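Local atomic coordinates of calcium binding protein (Fasciola hepatica, PDB entry 5FWZ), a protein that probably binds calcium when full-length, the piece modelled here being its C-terminal dynein light chain-like domain. Residues D43-M48 / W60-L65; G67-H72 / R87-A92. One frame throughout, in Å; residues are numbered along the deposited sequence.

Overall arrangement
Strand 88-94 joins the two contacts. It runs antiparallel beside strand 60-65, with probable hydrogen bonds from L91 N to V63 O (2.7 Å) and from I89 N to L65 O (2.8 Å). Contact 1 packs helix 41-56 against one face of this sheet and is buried; contact 2 brings strand 69-72 over the other face, nearer the surface, with their centres about 12 Å apart. The mercury ion sits on the helix side, where C62 of contact 1 and C90 of contact 2 both bind it. Both contacts also reach the second subunit, in whose sheet strand 69-72 is paired.

Contact 1: residues D43-M48 / W60-L65; sequences DVAQDM and WQCVIL. With HG (mercury (II) ion), chain B.
A45 lies against strand 60-65 with its methyl between two side chains: CB is 3.9 Å from I64 CD1 and equally 3.9 Å from C62 SG. I64 brings the end of its longer branch to the helix, and CD1 also reaches the backbone, 3.6 Å from A45 N. With CG1 anti to the carbonyl carbon (chi1 -59°) and the chain extended beyond it, I64 crosses V44 at about a right angle, and V44 CG1 meets the same CD1 at 3.7 Å. A single methyl thus touches both V44 and A45.

Toward the next turn, C62 takes over. Its sulfur stands anti to the backbone N (chi1 176°), which carries it across to the helix, where M48 CB is 4.1 Å from SG. C62 SG also holds the mercury ion at 2.4 Å, and C90 of strand 88-94 supplies the second sulfur. A45 O comes within 3.6 Å of C62 CB, so the helix backbone approaches the strand closely.

M48 also touches F27 and L30 of helix 17-33, and V44 touches F27 and H34. Helix and strand run nearly antiparallel; the small A45 probably allows their close approach, with 7.8 Å between the axes. W70 of the second subunit packs on both A45 and I64, while C62 to L65 pair with a strand of that subunit. Between helix and strand the side chains meet by van der Waals packing, joined by the backbone N and O of A45; the metal bond links strand to strand. The mercury of this derivative sits between two cysteine sulfurs on the helix side of the sheet, a pairing expected of a soft metal.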
loop_
_atom_site.group_PDB
_atom_site.type_symbol
_atom_site.label_atom_id
_atom_site.label_comp_id
_atom_site.label_asym_id
_atom_site.label_seq_id
_atom_site.Cartn_x
_atom_site.Cartn_y
_atom_site.Cartn_z
ATOM N N ASP A 43 9.087 3.360 -11.427
ATOM C CA ASP A 43 9.738 2.320 -12.243
ATOM C C ASP A 43 10.184 1.174 -11.336
ATOM O O ASP A 43 10.009 -0.022 -11.660
ATOM C CB ASP A 43 11.004 2.815 -12.952
ATOM C CG ASP A 43 10.792 4.034 -13.845
ATOM O OD1 ASP A 43 9.732 4.687 -13.813
ATOM O OD2 ASP A 43 11.759 4.377 -14.554
ATOM N N VAL A 44 10.780 1.552 -10.200
ATOM C CA VAL A 44 11.204 0.588 -9.184
ATOM C C VAL A 44 10.037 -0.281 -8.677
ATOM O O VAL A 44 10.164 -1.489 -8.625
ATOM C CB VAL A 44 11.880 1.272 -7.981
ATOM C CG1 VAL A 44 12.217 0.236 -6.903
ATOM C CG2 VAL A 44 13.124 2.053 -8.417
ATOM N N ALA A 45 8.915 0.335 -8.313
ATOM C CA ALA A 45 7.742 -0.418 -7.847
ATOM C C ALA A 45 7.274 -1.399 -8.918
ATOM O O ALA A 45 6.951 -2.556 -8.623
ATOM C CB ALA A 45 6.608 0.517 -7.472
ATOM N N GLN A 46 7.269 -0.941 -10.165
ATOM C CA GLN A 46 6.848 -1.777 -11.283
ATOM C C GLN A 46 7.800 -2.928 -11.509
ATOM O O GLN A 46 7.362 -4.056 -11.612
ATOM C CB GLN A 46 6.688 -0.956 -12.568
ATOM C CG GLN A 46 6.779 -1.797 -13.846
ATOM C CD GLN A 46 5.745 -1.428 -14.869
ATOM O OE1 GLN A 46 4.958 -2.273 -15.299
ATOM N NE2 GLN A 46 5.715 -0.165 -15.246
ATOM N N ASP A 47 9.091 -2.646 -11.591
ATOM C CA ASP A 47 10.083 -3.729 -11.737
ATOM C C ASP A 47 10.164 -4.713 -10.542
ATOM O O ASP A 47 10.506 -5.887 -10.746
ATOM C CB ASP A 47 11.467 -3.169 -12.024
ATOM C CG ASP A 47 11.538 -2.350 -13.314
ATOM O OD1 ASP A 47 10.748 -2.587 -14.266
ATOM O OD2 ASP A 47 12.399 -1.443 -13.349
ATOM N N MET A 48 9.869 -4.248 -9.317
ATOM C CA MET A 48 9.804 -5.142 -8.143
ATOM C C MET A 48 8.611 -6.117 -8.279
ATOM O O MET A 48 8.764 -7.320 -8.132
ATOM C CB MET A 48 9.649 -4.353 -6.830
ATOM C CG MET A 48 10.914 -3.744 -6.286
ATOM S SD MET A 48 12.273 -4.907 -5.910
ATOM C CE MET A 48 11.419 -6.362 -5.309
ATOM N N TRP A 60 1.391 -9.990 -7.293
ATOM C CA TRP A 60 2.012 -9.096 -6.299
ATOM C C TRP A 60 1.559 -7.638 -6.409
ATOM O O TRP A 60 1.266 -7.141 -7.499
ATOM C CB TRP A 60 3.544 -9.176 -6.355
ATOM C CG TRP A 60 4.031 -10.477 -5.851
ATOM C CD1 TRP A 60 4.200 -11.610 -6.571
ATOM C CD2 TRP A 60 4.355 -10.804 -4.506
ATOM N NE1 TRP A 60 4.608 -12.628 -5.771
ATOM C CE2 TRP A 60 4.731 -12.164 -4.493
ATOM C CE3 TRP A 60 4.402 -10.072 -3.316
ATOM C CZ2 TRP A 60 5.145 -12.827 -3.327
ATOM C CZ3 TRP A 60 4.803 -10.724 -2.139
ATOM C CH2 TRP A 60 5.169 -12.093 -2.156
ATOM N N GLN A 61 1.503 -6.980 -5.257
ATOM C CA GLN A 61 1.433 -5.517 -5.190
ATOM C C GLN A 61 2.632 -4.973 -4.475
ATOM O O GLN A 61 3.183 -5.644 -3.631
ATOM C CB GLN A 61 0.172 -5.003 -4.520
ATOM C CG GLN A 61 -0.393 -5.834 -3.405
ATOM C CD GLN A 61 -1.389 -6.877 -3.878
ATOM O OE1 GLN A 61 -1.230 -8.067 -3.617
ATOM N NE2 GLN A 61 -2.440 -6.430 -4.554
ATOM N N CYS A 62 3.058 -3.779 -4.865
ATOM C CA CYS A 62 4.278 -3.146 -4.343
ATOM C C CYS A 62 3.965 -1.720 -3.996
ATOM O O CYS A 62 3.570 -0.967 -4.865
ATOM C CB CYS A 62 5.433 -3.107 -5.372
ATOM S SG CYS A 62 6.911 -2.208 -4.729
ATOM N N VAL A 63 4.199 -1.323 -2.762
ATOM C CA VAL A 63 4.056 0.071 -2.384
ATOM C C VAL A 63 5.377 0.534 -1.840
ATOM O O VAL A 63 5.900 -0.081 -0.915
ATOM C CB VAL A 63 2.977 0.262 -1.281
ATOM C CG1 VAL A 63 2.807 1.751 -0.917
ATOM C CG2 VAL A 63 1.668 -0.362 -1.716
ATOM N N ILE A 64 5.907 1.618 -2.394
ATOM C CA ILE A 64 7.096 2.248 -1.850
ATOM C C ILE A 64 6.650 3.543 -1.220
ATOM O O ILE A 64 5.801 4.219 -1.766
ATOM C CB ILE A 64 8.174 2.508 -2.913
ATOM C CG1 ILE A 64 8.578 1.181 -3.570
ATOM C CG2 ILE A 64 9.378 3.220 -2.303
ATOM C CD1 ILE A 64 9.328 1.345 -4.862
ATOM N N LEU A 65 7.198 3.884 -0.063
ATOM C CA LEU A 65 6.740 5.066 0.626
ATOM C C LEU A 65 7.809 5.656 1.523
ATOM O O LEU A 65 8.777 5.004 1.853
ATOM C CB LEU A 65 5.451 4.752 1.422
ATOM C CG LEU A 65 5.548 3.904 2.692
ATOM C CD1 LEU A 65 5.566 4.776 3.933
ATOM C CD2 LEU A 65 4.390 2.941 2.819
HETATM HG HG HG B . 7.957 -3.599 -3.121
#

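Contact 2: residues G67-H72 / R87-A92. With HG (mercury (II) ion), chain B.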
loop_
_atom_site.group_PDB
_atom_site.type_symbol
_atom_site.label_atom_id
_atom_site.label_comp_id
_atom_site.label_asym_id
_atom_site.label_seq_id
_atom_site.Cartn_x
_atom_site.Cartn_y
_atom_site.Cartn_z
ATOM N N GLY A 67 7.921 8.179 5.172
ATOM C CA GLY A 67 7.056 8.473 6.296
ATOM C C GLY A 67 6.555 7.220 6.941
ATOM O O GLY A 67 7.161 6.166 6.814
ATOM N N SER A 68 5.459 7.361 7.664
ATOM C CA SER A 68 4.820 6.257 8.386
ATOM C C SER A 68 3.705 5.630 7.587
ATOM O O SER A 68 3.274 6.193 6.607
ATOM C CB SER A 68 4.265 6.792 9.686
ATOM O OG SER A 68 5.321 7.438 10.361
ATOM N N TYR A 69 3.239 4.470 8.018
ATOM C CA TYR A 69 2.146 3.788 7.349
ATOM C C TYR A 69 1.424 2.830 8.305
ATOM O O TYR A 69 2.004 2.326 9.263
ATOM C CB TYR A 69 2.658 3.034 6.086
ATOM C CG TYR A 69 3.397 1.773 6.428
ATOM C CD1 TYR A 69 4.695 1.824 6.932
ATOM C CD2 TYR A 69 2.774 0.526 6.352
ATOM C CE1 TYR A 69 5.372 0.668 7.288
ATOM C CE2 TYR A 69 3.447 -0.629 6.726
ATOM C CZ TYR A 69 4.741 -0.545 7.197
ATOM O OH TYR A 69 5.434 -1.671 7.553
ATOM N N TRP A 70 0.161 2.580 8.020
ATOM C CA TRP A 70 -0.681 1.649 8.779
ATOM C C TRP A 70 -1.518 0.939 7.748
ATOM O O TRP A 70 -2.176 1.616 6.962
ATOM C CB TRP A 70 -1.593 2.440 9.717
ATOM C CG TRP A 70 -0.818 3.340 10.591
ATOM C CD1 TRP A 70 -0.333 3.039 11.816
ATOM C CD2 TRP A 70 -0.354 4.667 10.287
ATOM N NE1 TRP A 70 0.381 4.101 12.315
ATOM C CE2 TRP A 70 0.373 5.118 11.399
ATOM C CE3 TRP A 70 -0.511 5.525 9.196
ATOM C CZ2 TRP A 70 0.964 6.375 11.452
ATOM C CZ3 TRP A 70 0.054 6.797 9.258
ATOM C CH2 TRP A 70 0.795 7.200 10.376
ATOM N N MET A 71 -1.495 -0.382 7.690
ATOM C CA MET A 71 -2.303 -1.073 6.691
ATOM C C MET A 71 -3.149 -2.235 7.194
ATOM O O MET A 71 -2.968 -2.721 8.300
ATOM C CB MET A 71 -1.426 -1.522 5.521
ATOM C CG MET A 71 -0.504 -2.698 5.765
ATOM S SD MET A 71 0.386 -3.112 4.257
ATOM C CE MET A 71 -0.724 -4.255 3.367
ATOM N N HIS A 72 -4.095 -2.645 6.357
ATOM C CA HIS A 72 -4.820 -3.877 6.537
ATOM C C HIS A 72 -5.141 -4.484 5.184
ATOM O O HIS A 72 -5.763 -3.810 4.339
ATOM C CB HIS A 72 -6.124 -3.656 7.323
ATOM C CG HIS A 72 -6.790 -4.935 7.731
ATOM N ND1 HIS A 72 -6.212 -5.829 8.602
ATOM C CD2 HIS A 72 -7.954 -5.498 7.343
ATOM C CE1 HIS A 72 -7.003 -6.874 8.753
ATOM N NE2 HIS A 72 -8.070 -6.698 7.998
ATOM N N ARG A 87 15.691 5.854 3.344
ATOM C CA ARG A 87 14.432 6.618 3.490
ATOM C C ARG A 87 13.176 5.911 3.015
ATOM O O ARG A 87 12.086 6.376 3.303
ATOM C CB ARG A 87 14.477 7.921 2.672
ATOM C CG ARG A 87 15.393 8.994 3.212
ATOM C CD ARG A 87 15.360 10.240 2.333
ATOM N NE ARG A 87 15.702 9.964 0.918
ATOM C CZ ARG A 87 14.885 10.099 -0.133
ATOM N NH1 ARG A 87 13.623 10.512 0.002
ATOM N NH2 ARG A 87 15.342 9.824 -1.355
ATOM N N HIS A 88 13.324 4.844 2.243
ATOM C CA HIS A 88 12.192 4.214 1.594
ATOM C C HIS A 88 11.744 2.950 2.325
ATOM O O HIS A 88 12.558 2.087 2.643
ATOM C CB HIS A 88 12.540 3.908 0.141
ATOM C CG HIS A 88 12.860 5.135 -0.657
ATOM N ND1 HIS A 88 14.136 5.434 -1.090
ATOM C CD2 HIS A 88 12.072 6.158 -1.068
ATOM C CE1 HIS A 88 14.112 6.575 -1.755
ATOM N NE2 HIS A 88 12.875 7.037 -1.748
ATOM N N ILE A 89 10.449 2.893 2.615
ATOM C CA ILE A 89 9.794 1.704 3.077
ATOM C C ILE A 89 9.201 1.011 1.853
ATOM O O ILE A 89 8.647 1.644 0.964
ATOM C CB ILE A 89 8.703 2.011 4.143
ATOM C CG1 ILE A 89 9.361 2.517 5.440
ATOM C CG2 ILE A 89 7.798 0.790 4.382
ATOM C CD1 ILE A 89 8.400 3.065 6.496
ATOM N N CYS A 90 9.286 -0.300 1.845
ATOM C CA CYS A 90 8.816 -1.108 0.741
ATOM C C CYS A 90 7.841 -2.141 1.259
ATOM O O CYS A 90 8.175 -2.892 2.166
ATOM C CB CYS A 90 9.994 -1.811 0.093
ATOM S SG CYS A 90 9.527 -2.694 -1.389
ATOM N N LEU A 91 6.637 -2.167 0.705
ATOM C CA LEU A 91 5.617 -3.132 1.086
ATOM C C LEU A 91 5.326 -3.994 -0.138
ATOM O O LEU A 91 5.286 -3.521 -1.273
ATOM C CB LEU A 91 4.349 -2.440 1.541
ATOM C CG LEU A 91 4.492 -1.271 2.516
ATOM C CD1 LEU A 91 3.116 -0.709 2.826
ATOM C CD2 LEU A 91 5.180 -1.671 3.816
ATOM N N ALA A 92 5.154 -5.278 0.094
ATOM C CA ALA A 92 4.805 -6.144 -0.978
ATOM C C ALA A 92 4.074 -7.350 -0.416
ATOM O O ALA A 92 4.480 -7.928 0.611
ATOM C CB ALA A 92 6.042 -6.543 -1.777
HETATM HG HG HG B . 7.957 -3.599 -3.121
#
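Y69 turns its ring so that L91 CD2 sits over one face, 3.9 Å from the centroid and 29° off the ring normal, a CH-pi contact. L91 CD2 is displaced toward the CE2-CZ bond, 3.5 Å from Y69 CE2, while the other methyl of L91, CD1, is 3.8 Å from Y69 CD2. The side chains come from facing strands and overlap alongside each other, both leucine methyls meeting the CD2-CE2 side of the ring. I89 comes in on the same side of the ring plane, farther out by CE1, with CG2 3.8 Å from Y69 CE1. Its longer branch continues past the ring, and I89 CD1 rests 3.4 Å from the carbonyl oxygen G67 O.

From a CB already directed at the facing strand, Y69 CG set between backbone N and carbonyl carbon (chi1 75°) stands the ring beside I89 and L91. Its phenol oxygen is hydrogen-bonded to Q82 OE1 of strand 80-85, which helps fix the polar end while the hydrocarbon part packs. M71 uses a similar first torsion and brings SD to 3.9 Å from L91 CD1, extending the apolar patch by one more residue.

I89 and L91 point to strand 69-72, whereas C90 between them turns to the other face, toward the mercury; its side chain has two conformers, so the detail of that bond is less certain. The two strands run almost parallel with axes 10.7 Å apart, so they face each other as layers. Residues 69-72 instead pair antiparallel with a strand of the second subunit, and L65 of that subunit packs on Y69. This strand exchange, with two sheets stacked face to face, is the hallmark of the dynein light chain dimer.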